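Local coordinates for protein aminotransferase, class IV (Brucella abortus, PDB 4TVI) that probably transfers the amino group of leucine, isoleucine and valine to 2-oxoglutarate, with pyridoxal 5'-phosphate as cofactor, at residues R69-V74 against M279-P284; E109-F114 against V120-M125; N219-M222 against E227-T230; Q244-L249 against K300-L305. One frame throughout, in Å; residues are numbered along the deposited sequence.

From the N terminus, the chain first runs through 69-74, whose partner 279-284 comes more than 200 residues later, so interaction 1 closes a long loop and joins the five-stranded antiparallel sheet to the larger mixed sheet. Interactions 2 and 3 both close within that loop, one after the other: a short helix-to-strand connection at 109-125, then a hairpin at 219-230, their centres about 30 Å apart. Interaction 4 crosses interaction 1, because 244-249 lies inside the loop and 300-305 beyond it. Interactions 1 and 2 touch through neighbouring strands 64-70 and 120-128, Arg303 of interaction 4 bonds to Val282 O of interaction 1, and Ile247 packs against Phe221 of interaction 3.

Interaction 1 of 4, residues R69-V74 against M279-P284; sequences RLFEGV and MSKVVP
Arg69 and Phe71 meet Met279 and Lys281 where the end of strand 64-70 faces the loop before strand 281-288, a bridge between the two domains of the fold-type IV aminotransferase architecture. One direct hydrogen bond crosses: Arg69 NE donates to Met279 O at 2.8 Å with an N-H...O angle of 164°. It falls on a lone pair in the carbonyl plane, and the oxygen lies just 8° out of the guanidinium plane. The chain of Arg69 bends at chi2 (78°), which turns NE toward this carbonyl.

Two waters add further bridges. Water 2 accepts from Arg69 NH2 and donates to Met279 O, both at 2.9 Å, so two donors grip that oxygen; with NH1 bonded to Ile152 O, the rotation of the guanidinium is well fixed. Water 1 donates to Arg69 O at 2.8 Å and accepts from Lys281 NZ at 3.0 Å, while the ammonium also bonds to Asn278 O.

Van der Waals packing completes the contact. Met279 SD lies 3.5 Å from Arg69 NE, and its methyl end packs on Tyr121. The aliphatic tail of Lys281 approaches the Phe71 ring obliquely, CE standing 3.8 Å from Phe71 CE1.

Interaction 2 of 4, residues E109-F114 against V120-M125; sequences EGLKKF and VYIRPM
The helix-to-strand connection between helix 100-111 and strand 120-128 brings Leu111 and Phe114 back onto Val120, with Ile122 touched as well; no hydrogen bond crosses, and the contact is apolar throughout. Val120 offers one branch to Phe114 and the other to Leu111. Its CG2 sits over the face of the Phe114 ring, 3.9 Å from the ring centroid and 11° off the normal, a CH-pi contact almost centred on the ring. The other branch, CG1, anti to the backbone N (chi1 -180°), lies 3.7 Å from Leu111 CD2.

Strand 120-128 runs between 64-70 and 143-151 in the antiparallel sheet of the smaller domain, and these side chains cover one side of it, joined there by Leu70 and Leu149. Next along the strand on the same side, Ile122 offers CD1 to Leu111 CD2 at 4.1 Å, so one methyl of Leu111 touches both strand residues.

Phe114 is placed by the type I turn from Leu111 to Phe114, in which Phe114 N bonds to Leu111 O at 3.1 Å. That carbonyl oxygen also lies at the edge of the Phe114 ring, in its plane. Trp36 meets the same ring edge-to-face.

Interaction 3 of 4, residues N219-M222 against E227-T230; sequences NVFM and EVFT
This is backbone pairing between adjacent antiparallel strands, 219-222 and 227-230, in the mixed sheet of the larger domain. Their axes approach to 4.7 Å at 149°, well short of strictly antiparallel, as in a twisted pair. Met222 and Phe229 form the hydrogen-bonded pair: Met222 N donates to Phe229 O at 2.8 Å, and Phe229 N to Met222 O at 2.7 Å, both nearly straight. Their side chains leave from the same face of the sheet, where Met222 CG, held between the backbone N and carbonyl carbon (chi1 56°), packs 3.8 Å from Phe229 CB.

The next bond comes from a side chain. Thr230 OG1 donates to Val220 O at 2.7 Å from a position tilted 18° out of the carbonyl plane, so the buried hydroxyl is satisfied by the partner strand. Phe221 lies alongside Thr230: OG1 stands over the centre of the ring and CB makes a CH-pi contact with the same face, while Val228 CG1 meets the ring edge in plane, 3.6 Å from Phe221 CD2. Ile247 of helix 241-252 and Phe274 of the neighbouring strand also adjoin this ring. Such paired strands joined by a short connection, 219-224 and 227-231, make a beta hairpin.

Interaction 4 of 4, residues Q244-L249 against K300-L305; sequences QRVIKL and KRARAL
Leu249 and Leu305 bury most of this contact, each lending about twice the area of Val246 or Ala302. The two leucines come together at their bases, with Leu249 CB 4.2 Å from Leu305 CB, and each sends a methyl onto the backbone of the other helix. Leu249 CD1 lies 3.5 Å from Leu305 O, and Leu305 CD1 lies 3.8 Å from Leu249 O. The exchange is nearly symmetrical, and both leucines have the same shape, CG anti to the carbonyl carbon (chi1 -70° and -71°).

One turn earlier on each helix, Val246 CG1 rests 4.3 Å from Ala302 CB. The CA atoms of these two residues are 6.5 Å apart, those of the leucines 6.4 Å, so the matched i, i+3 positions keep an even and close spacing, consistent with the small side chain of Ala302. Apolar packing carries the contact, and no hydrogen bond crosses.

Around it, Trp309 covers Leu249, while the side chain of Ile247 meets Val257 of strand 257-260. Arg303 bonds to Val282 O of strand 281-288 and forms a salt bridge with Glu156. The result is close packing of two helices, 241-252 and 297-310, beside the mixed sheet of the larger domain in this fold-type IV aminotransferase.

Interaction 1 of 4, residues R69-V74 against M279-P284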
loop_
_atom_site.group_PDB
_atom_site.type_symbol
_atom_site.label_atom_id
_atom_site.label_comp_id
_atom_site.label_asym_id
_atom_site.label_seq_id
_atom_site.Cartn_x
_atom_site.Cartn_y
_atom_site.Cartn_z
ATOM N N ARG A 69 -6.494 -0.414 22.614
ATOM C CA ARG A 69 -5.915 -1.367 23.557
ATOM C C ARG A 69 -6.765 -1.560 24.807
ATOM O O ARG A 69 -7.189 -0.593 25.439
ATOM C CB ARG A 69 -4.512 -0.912 23.964
ATOM C CG ARG A 69 -3.622 -2.007 24.540
ATOM C CD ARG A 69 -3.039 -2.900 23.450
ATOM N NE ARG A 69 -1.872 -3.636 23.926
ATOM C CZ ARG A 69 -1.916 -4.865 24.432
ATOM N NH1 ARG A 69 -3.076 -5.501 24.526
ATOM N NH2 ARG A 69 -0.802 -5.458 24.846
ATOM N N LEU A 70 -7.007 -2.817 25.161
ATOM C CA LEU A 70 -7.568 -3.155 26.463
ATOM C C LEU A 70 -6.448 -3.659 27.364
ATOM O O LEU A 70 -5.755 -4.614 27.015
ATOM C CB LEU A 70 -8.666 -4.213 26.337
ATOM C CG LEU A 70 -9.092 -4.872 27.652
ATOM C CD1 LEU A 70 -9.772 -3.862 28.577
ATOM C CD2 LEU A 70 -9.986 -6.092 27.399
ATOM N N PHE A 71 -6.241 -3.001 28.499
ATOM C CA PHE A 71 -5.232 -3.458 29.446
ATOM C C PHE A 71 -5.601 -3.036 30.862
ATOM O O PHE A 71 -6.098 -1.928 31.074
ATOM C CB PHE A 71 -3.842 -2.922 29.067
ATOM C CG PHE A 71 -3.694 -1.432 29.230
ATOM C CD1 PHE A 71 -4.036 -0.572 28.200
ATOM C CD2 PHE A 71 -3.205 -0.895 30.413
ATOM C CE1 PHE A 71 -3.901 0.801 28.345
ATOM C CE2 PHE A 71 -3.070 0.478 30.570
ATOM C CZ PHE A 71 -3.416 1.327 29.532
ATOM N N GLU A 72 -5.366 -3.927 31.824
ATOM C CA GLU A 72 -5.678 -3.665 33.227
ATOM C C GLU A 72 -7.121 -3.191 33.404
ATOM O O GLU A 72 -7.423 -2.401 34.306
ATOM C CB GLU A 72 -4.697 -2.643 33.805
ATOM C CG GLU A 72 -3.254 -3.117 33.751
ATOM C CD GLU A 72 -2.255 -2.024 34.074
ATOM O OE1 GLU A 72 -2.629 -1.045 34.758
ATOM O OE2 GLU A 72 -1.091 -2.146 33.633
ATOM N N GLY A 73 -8.002 -3.680 32.530
ATOM C CA GLY A 73 -9.426 -3.421 32.632
ATOM C C GLY A 73 -9.899 -2.120 32.010
ATOM O O GLY A 73 -11.084 -1.797 32.096
ATOM N N VAL A 74 -8.995 -1.360 31.393
ATOM C CA VAL A 74 -9.394 -0.078 30.823
ATOM C C VAL A 74 -9.060 0.013 29.332
ATOM O O VAL A 74 -8.162 -0.676 28.845
ATOM C CB VAL A 74 -8.737 1.110 31.584
ATOM C CG1 VAL A 74 -9.152 1.084 33.056
ATOM C CG2 VAL A 74 -7.223 1.079 31.454
ATOM N N MET A 279 0.047 0.165 21.162
ATOM C CA MET A 279 0.320 -1.161 21.717
ATOM C C MET A 279 0.844 -1.144 23.154
ATOM O O MET A 279 0.410 -1.950 23.981
ATOM C CB MET A 279 1.295 -1.927 20.824
ATOM C CG MET A 279 1.427 -3.383 21.228
ATOM S SD MET A 279 -0.110 -4.300 20.946
ATOM C CE MET A 279 -0.373 -3.971 19.211
ATOM N N SER A 280 1.779 -0.241 23.449
ATOM C CA SER A 280 2.379 -0.182 24.783
ATOM C C SER A 280 2.387 1.232 25.373
ATOM O O SER A 280 2.981 1.467 26.431
ATOM C CB SER A 280 3.805 -0.736 24.745
ATOM O OG SER A 280 3.813 -2.116 24.419
ATOM N N LYS A 281 1.733 2.156 24.671
ATOM C CA LYS A 281 1.517 3.534 25.124
ATOM C C LYS A 281 2.803 4.356 25.205
ATOM O O LYS A 281 2.964 5.323 24.472
ATOM C CB LYS A 281 0.779 3.546 26.466
ATOM C CG LYS A 281 -0.549 2.788 26.418
ATOM C CD LYS A 281 -1.383 3.189 25.195
ATOM C CE LYS A 281 -2.722 2.462 25.178
ATOM N NZ LYS A 281 -3.504 2.697 23.928
ATOM N N VAL A 282 3.695 4.010 26.121
ATOM C CA VAL A 282 4.945 4.749 26.269
ATOM C C VAL A 282 6.113 3.776 26.351
ATOM O O VAL A 282 6.137 2.908 27.225
ATOM C CB VAL A 282 4.924 5.663 27.517
ATOM C CG1 VAL A 282 6.272 6.339 27.712
ATOM C CG2 VAL A 282 3.831 6.709 27.390
ATOM N N VAL A 283 7.063 3.898 25.425
ATOM C CA VAL A 283 8.172 2.956 25.343
ATOM C C VAL A 283 9.493 3.697 25.212
ATOM O O VAL A 283 9.650 4.543 24.331
ATOM C CB VAL A 283 8.017 1.980 24.141
ATOM C CG1 VAL A 283 9.219 1.066 24.040
ATOM C CG2 VAL A 283 6.754 1.147 24.289
ATOM N N PRO A 284 10.454 3.380 26.091
ATOM C CA PRO A 284 11.764 4.035 26.048
ATOM C C PRO A 284 12.609 3.567 24.873
ATOM O O PRO A 284 12.516 2.415 24.444
ATOM C CB PRO A 284 12.411 3.613 27.367
ATOM C CG PRO A 284 11.811 2.277 27.645
ATOM C CD PRO A 284 10.387 2.358 27.148
HETATM O O HOH W 1 -6.328 1.911 24.432
HETATM O O HOH W 2 1.888 -4.423 24.501
#

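Interaction 2 of 4, residues E109-F114 against V120-M125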
loop_
_atom_site.group_PDB
_atom_site.type_symbol
_atom_site.label_atom_id
_atom_site.label_comp_id
_atom_site.label_asym_id
_atom_site.label_seq_id
_atom_site.Cartn_x
_atom_site.Cartn_y
_atom_site.Cartn_z
ATOM N N GLU A 109 -18.344 -5.073 23.156
ATOM C CA GLU A 109 -19.065 -6.336 23.126
ATOM C C GLU A 109 -18.089 -7.478 22.876
ATOM O O GLU A 109 -18.135 -8.511 23.548
ATOM C CB GLU A 109 -20.163 -6.312 22.055
ATOM C CG GLU A 109 -21.337 -5.408 22.403
ATOM C CD GLU A 109 -22.335 -5.250 21.272
ATOM O OE1 GLU A 109 -22.036 -5.680 20.136
ATOM O OE2 GLU A 109 -23.423 -4.685 21.519
ATOM N N GLY A 110 -17.178 -7.267 21.932
ATOM C CA GLY A 110 -16.212 -8.287 21.573
ATOM C C GLY A 110 -15.267 -8.614 22.710
ATOM O O GLY A 110 -14.894 -9.773 22.897
ATOM N N LEU A 111 -14.886 -7.590 23.471
ATOM C CA LEU A 111 -13.971 -7.769 24.590
ATOM C C LEU A 111 -14.552 -8.733 25.618
ATOM O O LEU A 111 -13.815 -9.452 26.289
ATOM C CB LEU A 111 -13.657 -6.427 25.256
ATOM C CG LEU A 111 -12.881 -5.399 24.426
ATOM C CD1 LEU A 111 -12.649 -4.119 25.238
ATOM C CD2 LEU A 111 -11.566 -5.969 23.887
ATOM N N LYS A 112 -15.876 -8.755 25.721
ATOM C CA LYS A 112 -16.565 -9.635 26.658
ATOM C C LYS A 112 -16.349 -11.109 26.330
ATOM O O LYS A 112 -16.526 -11.972 27.188
ATOM C CB LYS A 112 -18.063 -9.327 26.679
ATOM C CG LYS A 112 -18.400 -7.950 27.226
ATOM C CD LYS A 112 -17.880 -7.780 28.644
ATOM C CE LYS A 112 -18.268 -6.428 29.220
ATOM N NZ LYS A 112 -17.735 -6.238 30.596
ATOM N N LYS A 113 -15.959 -11.395 25.093
ATOM C CA LYS A 113 -15.771 -12.778 24.657
ATOM C C LYS A 113 -14.500 -13.365 25.255
ATOM O O LYS A 113 -14.306 -14.576 25.259
ATOM C CB LYS A 113 -15.706 -12.860 23.127
ATOM C CG LYS A 113 -16.946 -12.360 22.398
ATOM C CD LYS A 113 -17.901 -13.504 22.082
ATOM C CE LYS A 113 -19.082 -13.022 21.251
ATOM N NZ LYS A 113 -20.053 -14.116 20.963
ATOM N N PHE A 114 -13.629 -12.492 25.744
ATOM C CA PHE A 114 -12.369 -12.909 26.343
ATOM C C PHE A 114 -12.530 -13.215 27.824
ATOM O O PHE A 114 -13.459 -12.729 28.471
ATOM C CB PHE A 114 -11.302 -11.834 26.124
ATOM C CG PHE A 114 -10.882 -11.704 24.693
ATOM C CD1 PHE A 114 -11.605 -10.911 23.815
ATOM C CD2 PHE A 114 -9.781 -12.395 24.216
ATOM C CE1 PHE A 114 -11.231 -10.802 22.487
ATOM C CE2 PHE A 114 -9.396 -12.287 22.890
ATOM C CZ PHE A 114 -10.122 -11.490 22.023
ATOM N N VAL A 120 -6.198 -6.996 25.517
ATOM C CA VAL A 120 -6.576 -7.210 24.132
ATOM C C VAL A 120 -6.120 -6.056 23.234
ATOM O O VAL A 120 -6.174 -4.885 23.621
ATOM C CB VAL A 120 -8.112 -7.402 23.997
ATOM C CG1 VAL A 120 -8.508 -7.637 22.539
ATOM C CG2 VAL A 120 -8.598 -8.566 24.873
ATOM N N TYR A 121 -5.643 -6.423 22.049
ATOM C CA TYR A 121 -5.366 -5.502 20.960
ATOM C C TYR A 121 -6.545 -5.442 19.979
ATOM O O TYR A 121 -7.001 -6.466 19.457
ATOM C CB TYR A 121 -4.065 -5.911 20.265
ATOM C CG TYR A 121 -3.803 -5.248 18.936
ATOM C CD1 TYR A 121 -3.760 -3.869 18.805
ATOM C CD2 TYR A 121 -3.527 -6.019 17.816
ATOM C CE1 TYR A 121 -3.505 -3.276 17.577
ATOM C CE2 TYR A 121 -3.262 -5.442 16.597
ATOM C CZ TYR A 121 -3.251 -4.074 16.474
ATOM O OH TYR A 121 -2.982 -3.520 15.240
ATOM N N ILE A 122 -7.041 -4.225 19.766
ATOM C CA ILE A 122 -8.261 -3.972 19.002
ATOM C C ILE A 122 -7.977 -3.318 17.646
ATOM O O ILE A 122 -7.521 -2.174 17.598
ATOM C CB ILE A 122 -9.217 -3.057 19.799
ATOM C CG1 ILE A 122 -9.483 -3.633 21.193
ATOM C CG2 ILE A 122 -10.514 -2.830 19.036
ATOM C CD1 ILE A 122 -10.079 -2.619 22.148
ATOM N N ARG A 123 -8.238 -4.028 16.550
ATOM C CA ARG A 123 -7.968 -3.479 15.220
ATOM C C ARG A 123 -9.210 -3.447 14.329
ATOM O O ARG A 123 -9.603 -4.467 13.763
ATOM C CB ARG A 123 -6.857 -4.266 14.510
ATOM C CG ARG A 123 -6.513 -3.703 13.111
ATOM C CD ARG A 123 -5.340 -4.427 12.448
ATOM N NE ARG A 123 -5.614 -5.847 12.238
ATOM C CZ ARG A 123 -5.075 -6.822 12.962
ATOM N NH1 ARG A 123 -4.226 -6.526 13.935
ATOM N NH2 ARG A 123 -5.381 -8.093 12.712
ATOM N N PRO A 124 -9.840 -2.268 14.207
ATOM C CA PRO A 124 -10.904 -2.045 13.222
ATOM C C PRO A 124 -10.329 -1.948 11.811
ATOM O O PRO A 124 -9.239 -1.401 11.649
ATOM C CB PRO A 124 -11.514 -0.703 13.647
ATOM C CG PRO A 124 -10.943 -0.406 14.999
ATOM C CD PRO A 124 -9.620 -1.083 15.049
ATOM N N MET A 125 -11.044 -2.460 10.813
ATOM C CA MET A 125 -10.551 -2.429 9.436
ATOM C C MET A 125 -11.668 -2.160 8.424
ATOM O O MET A 125 -12.746 -2.747 8.502
ATOM C CB MET A 125 -9.853 -3.746 9.097
ATOM C CG MET A 125 -8.538 -3.966 9.831
ATOM S SD MET A 125 -7.824 -5.594 9.524
ATOM C CE MET A 125 -9.068 -6.652 10.263
#

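Interaction 3 of 4, residues N219-M222 against E227-T230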
loop_
_atom_site.group_PDB
_atom_site.type_symbol
_atom_site.label_atom_id
_atom_site.label_comp_id
_atom_site.label_asym_id
_atom_site.label_seq_id
_atom_site.Cartn_x
_atom_site.Cartn_y
_atom_site.Cartn_z
ATOM N N ASN A 219 5.235 7.270 16.884
ATOM C CA ASN A 219 5.649 8.644 17.150
ATOM C C ASN A 219 6.853 8.659 18.069
ATOM O O ASN A 219 7.015 7.758 18.890
ATOM C CB ASN A 219 4.505 9.448 17.767
ATOM C CG ASN A 219 3.394 9.719 16.781
ATOM O OD1 ASN A 219 2.245 9.353 17.011
ATOM N ND2 ASN A 219 3.732 10.374 15.670
ATOM N N VAL A 220 7.706 9.666 17.922
ATOM C CA VAL A 220 8.936 9.723 18.702
ATOM C C VAL A 220 8.989 11.005 19.526
ATOM O O VAL A 220 8.453 12.042 19.125
ATOM C CB VAL A 220 10.184 9.608 17.795
ATOM C CG1 VAL A 220 10.389 10.881 16.974
ATOM C CG2 VAL A 220 11.431 9.281 18.616
ATOM N N PHE A 221 9.603 10.896 20.701
ATOM C CA PHE A 221 9.803 12.010 21.616
ATOM C C PHE A 221 11.246 12.029 22.072
ATOM O O PHE A 221 11.911 10.996 22.086
ATOM C CB PHE A 221 8.911 11.887 22.852
ATOM C CG PHE A 221 7.459 12.205 22.620
ATOM C CD1 PHE A 221 6.628 11.304 21.970
ATOM C CD2 PHE A 221 6.912 13.380 23.119
ATOM C CE1 PHE A 221 5.283 11.585 21.786
ATOM C CE2 PHE A 221 5.573 13.675 22.939
ATOM C CZ PHE A 221 4.751 12.770 22.273
ATOM N N MET A 222 11.718 13.195 22.490
ATOM C CA MET A 222 13.001 13.279 23.163
ATOM C C MET A 222 12.934 14.242 24.339
ATOM O O MET A 222 12.057 15.105 24.408
ATOM C CB MET A 222 14.100 13.702 22.187
ATOM C CG MET A 222 13.826 15.011 21.465
ATOM S SD MET A 222 15.281 15.618 20.590
ATOM C CE MET A 222 16.102 16.514 21.909
ATOM N N GLU A 227 13.151 19.374 29.401
ATOM C CA GLU A 227 12.072 19.718 28.484
ATOM C C GLU A 227 11.835 18.578 27.501
ATOM O O GLU A 227 12.760 17.849 27.155
ATOM C CB GLU A 227 12.398 20.998 27.718
ATOM C CG GLU A 227 12.482 22.250 28.570
ATOM C CD GLU A 227 12.577 23.502 27.719
ATOM O OE1 GLU A 227 13.604 23.672 27.026
ATOM O OE2 GLU A 227 11.626 24.309 27.740
ATOM N N VAL A 228 10.592 18.419 27.063
ATOM C CA VAL A 228 10.256 17.392 26.087
ATOM C C VAL A 228 10.103 18.012 24.701
ATOM O O VAL A 228 9.450 19.047 24.546
ATOM C CB VAL A 228 8.967 16.650 26.475
ATOM C CG1 VAL A 228 8.602 15.609 25.427
ATOM C CG2 VAL A 228 9.131 16.001 27.843
ATOM N N PHE A 229 10.723 17.383 23.707
ATOM C CA PHE A 229 10.610 17.806 22.313
ATOM C C PHE A 229 10.083 16.653 21.466
ATOM O O PHE A 229 10.462 15.501 21.666
ATOM C CB PHE A 229 11.960 18.283 21.756
ATOM C CG PHE A 229 12.529 19.491 22.462
ATOM C CD1 PHE A 229 13.232 19.354 23.653
ATOM C CD2 PHE A 229 12.374 20.761 21.924
ATOM C CE1 PHE A 229 13.763 20.465 24.297
ATOM C CE2 PHE A 229 12.905 21.876 22.565
ATOM C CZ PHE A 229 13.599 21.726 23.749
ATOM N N THR A 230 9.207 16.974 20.521
ATOM C CA THR A 230 8.650 15.988 19.613
ATOM C C THR A 230 8.376 16.663 18.271
ATOM O O THR A 230 8.025 17.847 18.237
ATOM C CB THR A 230 7.360 15.357 20.188
ATOM O OG1 THR A 230 6.952 14.244 19.382
ATOM C CG2 THR A 230 6.235 16.373 20.245
#

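Interaction 4 of 4, residues Q244-L249 against K300-L305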
loop_
_atom_site.group_PDB
_atom_site.type_symbol
_atom_site.label_atom_id
_atom_site.label_comp_id
_atom_site.label_asym_id
_atom_site.label_seq_id
_atom_site.Cartn_x
_atom_site.Cartn_y
_atom_site.Cartn_z
ATOM N N GLN A 244 -0.793 12.635 21.381
ATOM C CA GLN A 244 -1.558 13.787 21.845
ATOM C C GLN A 244 -1.918 13.660 23.322
ATOM O O GLN A 244 -1.898 14.644 24.057
ATOM C CB GLN A 244 -2.834 13.951 21.017
ATOM C CG GLN A 244 -2.599 14.228 19.537
ATOM C CD GLN A 244 -3.878 14.143 18.728
ATOM O OE1 GLN A 244 -4.937 14.600 19.163
ATOM N NE2 GLN A 244 -3.792 13.536 17.551
ATOM N N ARG A 245 -2.256 12.446 23.748
ATOM C CA ARG A 245 -2.633 12.210 25.134
ATOM C C ARG A 245 -1.450 12.462 26.061
ATOM O O ARG A 245 -1.598 13.104 27.101
ATOM C CB ARG A 245 -3.161 10.785 25.324
ATOM C CG ARG A 245 -3.635 10.493 26.753
ATOM C CD ARG A 245 -4.768 11.439 27.157
ATOM N NE ARG A 245 -5.926 11.284 26.283
ATOM C CZ ARG A 245 -7.014 12.046 26.324
ATOM N NH1 ARG A 245 -7.106 13.038 27.204
ATOM N NH2 ARG A 245 -8.013 11.812 25.482
ATOM N N VAL A 246 -0.279 11.957 25.675
ATOM C CA VAL A 246 0.942 12.117 26.463
ATOM C C VAL A 246 1.377 13.591 26.546
ATOM O O VAL A 246 1.779 14.079 27.611
ATOM C CB VAL A 246 2.090 11.259 25.880
ATOM C CG1 VAL A 246 3.442 11.656 26.476
ATOM C CG2 VAL A 246 1.810 9.776 26.099
ATOM N N ILE A 247 1.266 14.302 25.428
ATOM C CA ILE A 247 1.573 15.731 25.408
ATOM C C ILE A 247 0.654 16.476 26.369
ATOM O O ILE A 247 1.101 17.301 27.162
ATOM C CB ILE A 247 1.426 16.327 23.993
ATOM C CG1 ILE A 247 2.519 15.792 23.063
ATOM C CG2 ILE A 247 1.476 17.838 24.044
ATOM C CD1 ILE A 247 2.322 16.200 21.610
ATOM N N LYS A 248 -0.635 16.164 26.293
ATOM C CA LYS A 248 -1.639 16.799 27.135
ATOM C C LYS A 248 -1.358 16.544 28.615
ATOM O O LYS A 248 -1.399 17.466 29.428
ATOM C CB LYS A 248 -3.036 16.294 26.754
ATOM C CG LYS A 248 -4.186 16.885 27.559
ATOM C CD LYS A 248 -5.528 16.400 27.018
ATOM C CE LYS A 248 -6.656 16.631 28.017
ATOM N NZ LYS A 248 -6.857 18.065 28.342
ATOM N N LEU A 249 -1.050 15.298 28.957
ATOM C CA LEU A 249 -0.796 14.936 30.347
ATOM C C LEU A 249 0.507 15.536 30.871
ATOM O O LEU A 249 0.567 15.991 32.012
ATOM C CB LEU A 249 -0.775 13.416 30.504
ATOM C CG LEU A 249 -2.142 12.751 30.331
ATOM C CD1 LEU A 249 -2.008 11.238 30.317
ATOM C CD2 LEU A 249 -3.087 13.205 31.434
ATOM N N LYS A 300 9.690 7.800 32.253
ATOM C CA LYS A 300 8.964 7.055 33.275
ATOM C C LYS A 300 7.791 7.871 33.811
ATOM O O LYS A 300 6.712 7.330 34.065
ATOM C CB LYS A 300 9.909 6.661 34.412
ATOM C CG LYS A 300 10.961 5.637 34.010
ATOM C CD LYS A 300 11.765 5.136 35.192
ATOM C CE LYS A 300 12.764 4.070 34.757
ATOM N NZ LYS A 300 13.759 3.792 35.832
ATOM N N ARG A 301 7.998 9.176 33.964
ATOM C CA ARG A 301 6.936 10.056 34.441
ATOM C C ARG A 301 5.805 10.117 33.424
ATOM O O ARG A 301 4.629 10.039 33.785
ATOM C CB ARG A 301 7.467 11.456 34.721
ATOM C CG ARG A 301 6.447 12.355 35.384
ATOM C CD ARG A 301 7.010 13.749 35.611
ATOM N NE ARG A 301 6.148 14.542 36.478
ATOM C CZ ARG A 301 6.359 15.821 36.772
ATOM N NH1 ARG A 301 7.406 16.460 36.263
ATOM N NH2 ARG A 301 5.519 16.461 37.574
ATOM N N ALA A 302 6.175 10.258 32.153
ATOM C CA ALA A 302 5.211 10.272 31.058
ATOM C C ALA A 302 4.340 9.023 31.101
ATOM O O ALA A 302 3.113 9.107 31.040
ATOM C CB ALA A 302 5.931 10.373 29.719
ATOM N N ARG A 303 4.984 7.867 31.227
ATOM C CA ARG A 303 4.274 6.599 31.293
ATOM C C ARG A 303 3.396 6.553 32.543
ATOM O O ARG A 303 2.250 6.103 32.490
ATOM C CB ARG A 303 5.264 5.428 31.272
ATOM C CG ARG A 303 4.620 4.050 31.206
ATOM C CD ARG A 303 5.669 2.952 31.061
ATOM N NE ARG A 303 5.096 1.620 31.245
ATOM C CZ ARG A 303 4.533 0.898 30.281
ATOM N NH1 ARG A 303 4.468 1.372 29.044
ATOM N NH2 ARG A 303 4.032 -0.302 30.557
ATOM N N ALA A 304 3.921 7.049 33.659
ATOM C CA ALA A 304 3.171 7.050 34.913
ATOM C C ALA A 304 1.919 7.909 34.786
ATOM O O ALA A 304 0.836 7.517 35.224
ATOM C CB ALA A 304 4.044 7.547 36.061
ATOM N N LEU A 305 2.079 9.075 34.169
ATOM C CA LEU A 305 0.973 10.002 33.965
ATOM C C LEU A 305 -0.103 9.399 33.076
ATOM O O LEU A 305 -1.293 9.609 33.303
ATOM C CB LEU A 305 1.478 11.307 33.349
ATOM C CG LEU A 305 2.309 12.207 34.264
ATOM C CD1 LEU A 305 2.946 13.345 33.467
ATOM C CD2 LEU A 305 1.442 12.744 35.394
#